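PDB 3LGS: 5'-methylthioadenosine nucleosidases from Arabidopsis thaliana, which belongs to the phosphorylase superfamily of nucleosidases and phosphorylases and, in this model, has S-adenosyl-L-homocysteine or adenine at the same site. Local coordinates for residues 129-134 against 221-226; 173-178 against 198-203. All blocks are in the same frame, centred on the assembly; numbering follows the deposited sequence. Where two conformers were deposited one is given.

Contact 1 of 2, residues 129-134 against 221-226; sequences DVFLVS and KAVTDL. With SAH (S-adenosyl-L-homocysteine), chain E; ADE (adenine), chain F.
Phe131 and Lys221 form a hydrogen-bonded antiparallel pair in the central mixed sheet of this phosphorylase-superfamily fold. Phe131 N donates to Lys221 O at 2.8 Å, almost straight at 175°. Lys221 N returns a longer bond to Phe131 O, 3.2 Å. One step on, Val223 N reaches Asp129 O at 2.9 Å. Val130 and Ala222 are the non-hydrogen-bonded pair between these bonds.

The polar ends serve other partners. Asp129 forms a salt bridge with Lys171. The Lys221 chain bends at its second torsion (chi2 -69°), and NZ leads away to Asp200, Glu202 and Asn113. Beyond the strand pair, Asp225 OD2 lies 2.8 Å from adenine N7, and Thr224 OG1 donates to the same oxygen.

Apolar contacts lie on both faces of the sheet. Val130 CG2 meets Ala222 CB at 3.9 Å, on the face covered by helix 233-259. On the other face, the ring of Phe131 slants across Val223, with CE1 3.9 Å from Val223 CG2. Leu198 packs against both of these residues. At the base of the lysine chain, Lys221 CG presses on Val133 CG2 at 3.6 Å.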
loop_
_atom_site.group_PDB
_atom_site.type_symbol
_atom_site.label_atom_id
_atom_site.label_comp_id
_atom_site.label_asym_id
_atom_site.label_seq_id
_atom_site.Cartn_x
_atom_site.Cartn_y
_atom_site.Cartn_z
ATOM N N ASP A 129 13.694 15.529 -18.117
ATOM C CA ASP A 129 14.726 15.237 -17.138
ATOM C C ASP A 129 14.454 13.876 -16.480
ATOM O O ASP A 129 13.314 13.550 -16.138
ATOM C CB ASP A 129 14.773 16.338 -16.066
ATOM C CG ASP A 129 15.332 17.648 -16.593
ATOM O OD1 ASP A 129 15.758 17.671 -17.762
ATOM O OD2 ASP A 129 15.356 18.651 -15.840
ATOM N N VAL A 130 15.505 13.082 -16.333
ATOM C CA VAL A 130 15.410 11.833 -15.597
ATOM C C VAL A 130 16.272 11.994 -14.347
ATOM O O VAL A 130 17.493 12.085 -14.441
ATOM C CB VAL A 130 15.887 10.626 -16.431
ATOM C CG1 VAL A 130 15.722 9.344 -15.629
ATOM C CG2 VAL A 130 15.091 10.545 -17.735
ATOM N N PHE A 131 15.626 12.067 -13.190
ATOM C CA PHE A 131 16.302 12.395 -11.947
ATOM C C PHE A 131 16.770 11.162 -11.196
ATOM O O PHE A 131 16.228 10.068 -11.379
ATOM C CB PHE A 131 15.336 13.126 -11.030
ATOM C CG PHE A 131 15.282 14.601 -11.232
ATOM C CD1 PHE A 131 14.670 15.153 -12.362
ATOM C CD2 PHE A 131 15.769 15.454 -10.255
ATOM C CE1 PHE A 131 14.598 16.520 -12.520
ATOM C CE2 PHE A 131 15.688 16.819 -10.413
ATOM C CZ PHE A 131 15.109 17.347 -11.553
ATOM N N LEU A 132 17.778 11.372 -10.352
ATOM C CA LEU A 132 18.174 10.397 -9.352
ATOM C C LEU A 132 17.733 10.887 -7.964
ATOM O O LEU A 132 18.185 11.933 -7.470
ATOM C CB LEU A 132 19.690 10.164 -9.382
ATOM C CG LEU A 132 20.232 9.074 -8.446
ATOM C CD1 LEU A 132 19.869 7.696 -8.990
ATOM C CD2 LEU A 132 21.747 9.206 -8.270
ATOM N N VAL A 133 16.860 10.124 -7.324
ATOM C CA VAL A 133 16.294 10.536 -6.041
ATOM C C VAL A 133 17.273 10.367 -4.892
ATOM O O VAL A 133 17.903 9.318 -4.737
ATOM C CB VAL A 133 14.957 9.793 -5.748
ATOM C CG1 VAL A 133 14.383 10.222 -4.420
ATOM C CG2 VAL A 133 13.940 10.050 -6.885
ATOM N N SER A 134 17.400 11.421 -4.092
ATOM C CA SER A 134 18.288 11.422 -2.942
ATOM C C SER A 134 17.560 10.808 -1.754
ATOM O O SER A 134 18.099 9.936 -1.072
ATOM C CB SER A 134 18.713 12.858 -2.619
ATOM O OG SER A 134 17.569 13.706 -2.522
ATOM N N LYS A 221 13.309 8.739 -11.874
ATOM C CA LYS A 221 12.047 9.439 -12.020
ATOM C C LYS A 221 12.148 10.473 -13.159
ATOM O O LYS A 221 12.938 11.419 -13.111
ATOM C CB LYS A 221 11.677 10.130 -10.686
ATOM C CG LYS A 221 11.538 9.161 -9.485
ATOM C CD LYS A 221 10.293 8.283 -9.661
ATOM C CE LYS A 221 10.162 7.199 -8.630
ATOM N NZ LYS A 221 8.879 6.454 -8.835
ATOM N N ALA A 222 11.343 10.268 -14.187
ATOM C CA ALA A 222 11.391 11.064 -15.401
ATOM C C ALA A 222 10.192 12.008 -15.410
ATOM O O ALA A 222 9.044 11.566 -15.297
ATOM C CB ALA A 222 11.358 10.138 -16.604
ATOM N N VAL A 223 10.468 13.302 -15.524
ATOM C CA VAL A 223 9.464 14.369 -15.413
ATOM C C VAL A 223 8.559 14.473 -16.646
ATOM O O VAL A 223 9.035 14.804 -17.743
ATOM C CB VAL A 223 10.154 15.749 -15.179
ATOM C CG1 VAL A 223 9.128 16.849 -14.961
ATOM C CG2 VAL A 223 11.099 15.688 -14.017
ATOM N N THR A 224 7.258 14.220 -16.461
ATOM C CA THR A 224 6.292 14.322 -17.569
ATOM C C THR A 224 5.514 15.631 -17.583
ATOM O O THR A 224 4.930 16.003 -18.612
ATOM C CB THR A 224 5.279 13.130 -17.609
ATOM O OG1 THR A 224 4.654 12.961 -16.338
ATOM C CG2 THR A 224 5.949 11.833 -18.016
ATOM N N ASP A 225 5.477 16.306 -16.431
ATOM C CA ASP A 225 4.668 17.516 -16.261
ATOM C C ASP A 225 5.184 18.375 -15.122
ATOM O O ASP A 225 5.715 17.855 -14.121
ATOM C CB ASP A 225 3.229 17.145 -15.942
ATOM C CG ASP A 225 3.132 16.205 -14.759
ATOM O OD1 ASP A 225 2.982 16.692 -13.616
ATOM O OD2 ASP A 225 3.244 14.985 -14.977
ATOM N N LEU A 226 5.004 19.685 -15.279
ATOM C CA LEU A 226 5.400 20.668 -14.267
ATOM C C LEU A 226 4.233 21.032 -13.348
ATOM O O LEU A 226 3.230 21.648 -13.768
ATOM C CB LEU A 226 6.037 21.907 -14.919
ATOM C CG LEU A 226 7.246 21.581 -15.823
ATOM C CD1 LEU A 226 7.734 22.802 -16.653
ATOM C CD2 LEU A 226 8.391 20.990 -14.993
HETATM C "C4'" SAH E . 2.240 7.657 -13.270
HETATM O "O4'" SAH E . 3.341 8.569 -13.366
HETATM C "C3'" SAH E . 1.840 7.602 -11.805
HETATM O "O3'" SAH E . 1.901 6.249 -11.327
HETATM C "C2'" SAH E . 2.843 8.472 -11.060
HETATM O "O2'" SAH E . 3.735 7.647 -10.289
HETATM C "C1'" SAH E . 3.640 9.207 -12.118
HETATM N N9 SAH E . 3.366 10.681 -12.152
HETATM C C8 SAH E . 3.574 11.483 -13.220
HETATM N N7 SAH E . 3.247 12.771 -12.942
HETATM C C5 SAH E . 2.818 12.819 -11.673
HETATM C C6 SAH E . 2.314 13.875 -10.754
HETATM N N6 SAH E . 2.187 15.174 -11.140
HETATM N N1 SAH E . 1.963 13.497 -9.508
HETATM C C2 SAH E . 2.064 12.222 -9.113
HETATM N N3 SAH E . 2.516 11.222 -9.890
HETATM C C4 SAH E . 2.902 11.443 -11.162
HETATM N N9 ADE F . 3.294 11.013 -12.154
HETATM C C8 ADE F . 3.534 11.886 -13.182
HETATM N N7 ADE F . 3.235 13.127 -12.887
HETATM C C5 ADE F . 2.764 13.066 -11.592
HETATM C C6 ADE F . 2.280 14.051 -10.706
HETATM N N6 ADE F . 2.181 15.350 -11.019
HETATM N N1 ADE F . 1.884 13.644 -9.484
HETATM C C2 ADE F . 1.971 12.349 -9.183
HETATM N N3 ADE F . 2.412 11.339 -9.927
HETATM C C4 ADE F . 2.797 11.770 -11.130
#

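Contact 2 of 2, residues 173-178 against 198-203. With SAH (S-adenosyl-L-homocysteine), chain E; ADE (adenine), chain F.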
loop_
_atom_site.group_PDB
_atom_site.type_symbol
_atom_site.label_atom_id
_atom_site.label_comp_id
_atom_site.label_asym_id
_atom_site.label_seq_id
_atom_site.Cartn_x
_atom_site.Cartn_y
_atom_site.Cartn_z
ATOM N N GLY A 173 17.322 15.172 -6.372
ATOM C CA GLY A 173 16.356 15.861 -5.528
ATOM C C GLY A 173 15.470 14.924 -4.739
ATOM O O GLY A 173 15.473 13.708 -4.965
ATOM N N ARG A 174 14.705 15.500 -3.815
ATOM C CA ARG A 174 13.788 14.758 -2.975
ATOM C C ARG A 174 12.527 14.366 -3.767
ATOM O O ARG A 174 12.017 15.156 -4.556
ATOM C CB ARG A 174 13.417 15.596 -1.749
ATOM C CG ARG A 174 12.353 14.967 -0.858
ATOM C CD ARG A 174 12.285 15.633 0.535
ATOM N NE ARG A 174 13.472 15.331 1.339
ATOM C CZ ARG A 174 13.724 15.826 2.557
ATOM N NH1 ARG A 174 12.876 16.662 3.130
ATOM N NH2 ARG A 174 14.835 15.473 3.213
ATOM N N LEU A 175 12.044 13.144 -3.550
ATOM C CA LEU A 175 10.769 12.703 -4.119
ATOM C C LEU A 175 9.677 12.693 -3.059
ATOM O O LEU A 175 9.896 12.229 -1.938
ATOM C CB LEU A 175 10.905 11.314 -4.765
ATOM C CG LEU A 175 9.644 10.633 -5.326
ATOM C CD1 LEU A 175 9.215 11.216 -6.647
ATOM C CD2 LEU A 175 9.871 9.140 -5.481
ATOM N N SER A 176 8.500 13.193 -3.422
ATOM C CA SER A 176 7.336 13.127 -2.546
ATOM C C SER A 176 6.199 12.276 -3.128
ATOM O O SER A 176 5.652 12.608 -4.187
ATOM C CB SER A 176 6.846 14.536 -2.222
ATOM O OG SER A 176 5.893 14.472 -1.185
ATOM N N THR A 177 5.819 11.217 -2.402
ATOM C CA THR A 177 4.842 10.195 -2.857
ATOM C C THR A 177 3.427 10.332 -2.275
ATOM O O THR A 177 3.257 10.686 -1.109
ATOM C CB THR A 177 5.359 8.772 -2.515
ATOM O OG1 THR A 177 6.586 8.522 -3.223
ATOM C CG2 THR A 177 4.313 7.680 -2.870
ATOM N N GLY A 178 2.427 10.016 -3.097
ATOM C CA GLY A 178 1.025 10.083 -2.730
ATOM C C GLY A 178 0.173 9.376 -3.776
ATOM O O GLY A 178 0.565 9.265 -4.946
ATOM N N LEU A 198 10.429 16.458 -6.863
ATOM C CA LEU A 198 9.668 15.485 -7.651
ATOM C C LEU A 198 8.440 14.952 -6.904
ATOM O O LEU A 198 8.503 14.750 -5.699
ATOM C CB LEU A 198 10.585 14.325 -8.034
ATOM C CG LEU A 198 11.915 14.678 -8.708
ATOM C CD1 LEU A 198 12.899 13.502 -8.673
ATOM C CD2 LEU A 198 11.732 15.160 -10.156
ATOM N N LYS A 199 7.356 14.701 -7.635
ATOM C CA LYS A 199 6.091 14.148 -7.107
ATOM C C LYS A 199 5.661 12.882 -7.886
ATOM O O LYS A 199 5.579 12.896 -9.123
ATOM C CB LYS A 199 5.001 15.224 -7.184
ATOM C CG LYS A 199 3.632 14.837 -6.657
ATOM C CD LYS A 199 2.649 15.982 -6.796
ATOM C CE LYS A 199 1.272 15.604 -6.262
ATOM N NZ LYS A 199 0.612 14.514 -7.081
ATOM N N ASP A 200 5.394 11.782 -7.176
ATOM C CA ASP A 200 5.026 10.540 -7.847
ATOM C C ASP A 200 3.953 9.785 -7.069
ATOM O O ASP A 200 3.394 10.332 -6.118
ATOM C CB ASP A 200 6.266 9.670 -8.103
ATOM C CG ASP A 200 6.627 8.810 -6.921
ATOM O OD1 ASP A 200 6.382 9.243 -5.762
ATOM O OD2 ASP A 200 7.136 7.691 -7.156
ATOM N N MET A 201 3.664 8.541 -7.468
ATOM C CA MET A 201 2.602 7.757 -6.831
ATOM C C MET A 201 2.984 6.412 -6.162
ATOM O O MET A 201 2.088 5.694 -5.711
ATOM C CB MET A 201 1.446 7.562 -7.818
ATOM C CG MET A 201 0.741 8.863 -8.220
ATOM S SD MET A 201 -0.390 8.683 -9.622
ATOM C CE MET A 201 -1.609 7.594 -8.886
ATOM N N GLU A 202 4.279 6.079 -6.067
ATOM C CA GLU A 202 4.697 4.795 -5.487
ATOM C C GLU A 202 5.995 4.858 -4.681
ATOM O O GLU A 202 6.197 4.074 -3.748
ATOM C CB GLU A 202 4.814 3.709 -6.580
ATOM C CG GLU A 202 6.069 3.771 -7.472
ATOM C CD GLU A 202 5.792 4.315 -8.864
ATOM O OE1 GLU A 202 4.651 4.745 -9.124
ATOM O OE2 GLU A 202 6.713 4.307 -9.709
ATOM N N GLY A 203 6.877 5.772 -5.062
ATOM C CA GLY A 203 8.242 5.823 -4.545
ATOM C C GLY A 203 8.488 5.540 -3.073
ATOM O O GLY A 203 9.321 4.692 -2.726
HETATM C "C4'" SAH E . 2.240 7.657 -13.270
HETATM O "O4'" SAH E . 3.341 8.569 -13.366
HETATM C "C3'" SAH E . 1.840 7.602 -11.805
HETATM O "O3'" SAH E . 1.901 6.249 -11.327
HETATM C "C2'" SAH E . 2.843 8.472 -11.060
HETATM O "O2'" SAH E . 3.735 7.647 -10.289
HETATM C "C1'" SAH E . 3.640 9.207 -12.118
HETATM N N9 SAH E . 3.366 10.681 -12.152
HETATM C C8 SAH E . 3.574 11.483 -13.220
HETATM N N7 SAH E . 3.247 12.771 -12.942
HETATM C C5 SAH E . 2.818 12.819 -11.673
HETATM C C6 SAH E . 2.314 13.875 -10.754
HETATM N N6 SAH E . 2.187 15.174 -11.140
HETATM N N1 SAH E . 1.963 13.497 -9.508
HETATM C C2 SAH E . 2.064 12.222 -9.113
HETATM N N3 SAH E . 2.516 11.222 -9.890
HETATM C C4 SAH E . 2.902 11.443 -11.162
HETATM N N9 ADE F . 3.294 11.013 -12.154
HETATM C C8 ADE F . 3.534 11.886 -13.182
HETATM N N7 ADE F . 3.235 13.127 -12.887
HETATM C C5 ADE F . 2.764 13.066 -11.592
HETATM C C6 ADE F . 2.280 14.051 -10.706
HETATM N N6 ADE F . 2.181 15.350 -11.019
HETATM N N1 ADE F . 1.884 13.644 -9.484
HETATM C C2 ADE F . 1.971 12.349 -9.183
HETATM N N3 ADE F . 2.412 11.339 -9.927
HETATM C C4 ADE F . 2.797 11.770 -11.130
#
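Thr177 OG1 donates to Asp200 OD1 at 2.6 Å, on the syn lone pair of that oxygen. The other oxygen, Asp200 OD2, accepts from Gly203 N at 2.9 Å. This is an Asx motif, and it ties the aspartate to the start of helix 203-212. The carboxylate is therefore held at both oxygens, which fixes its rotation. Asp200 CG lies between its own backbone N and carbonyl carbon (chi1 85°), and this turns the group toward Thr177.

The backbones run parallel. Ser176 is bonded twice to the neighbouring strand: its N donates to Leu198 O at 2.8 Å, and its O accepts from Asp200 N. Leu198 N to Arg174 O and Gly178 N to Asp200 O extend the pairing. The two strands and helix 185-194 form a beta-alpha-beta unit.

The end of the second strand borders the ligand pocket. Met201 N donates to S-adenosyl-L-homocysteine O2' at 3.0 Å. Lys199 is extended until its last torsion, where a bend (chi4 -66°) brings NZ to 2.9 Å from adenine N1. The same NZ bonds to the carbonyl oxygens of Ser180 and Asp182.

Packing lies further out. Leu175 crosses Asp200 at about a right angle, and its CD2 is 3.5 Å from Asp200 OD1. Met201 also packs on Ile143 of the second subunit. Leu175 CD1 rests on Leu198 CB at 3.7 Å.

How the contacts relate
The centres of the two contacts are 9 Å apart, and both belong to the same mixed sheet. Along the chain the order is 129-134, 173-178, 198-203, 221-226, so contact 2 is nested inside the loop closed by contact 1. Strands 130-138 and 172-177 are neighbours, and Ser134 N probably bonds to Gly173 O between them. Side chains join the contacts too, through the salt bridge of Lys221 with Asp200 and the packing of Phe131 on Leu198. Segments 221-226 and 198-203 each line part of the same ligand site. Segments 129-134 and 173-178 pair with them in the sheet, and Thr116 also bonds the ligand.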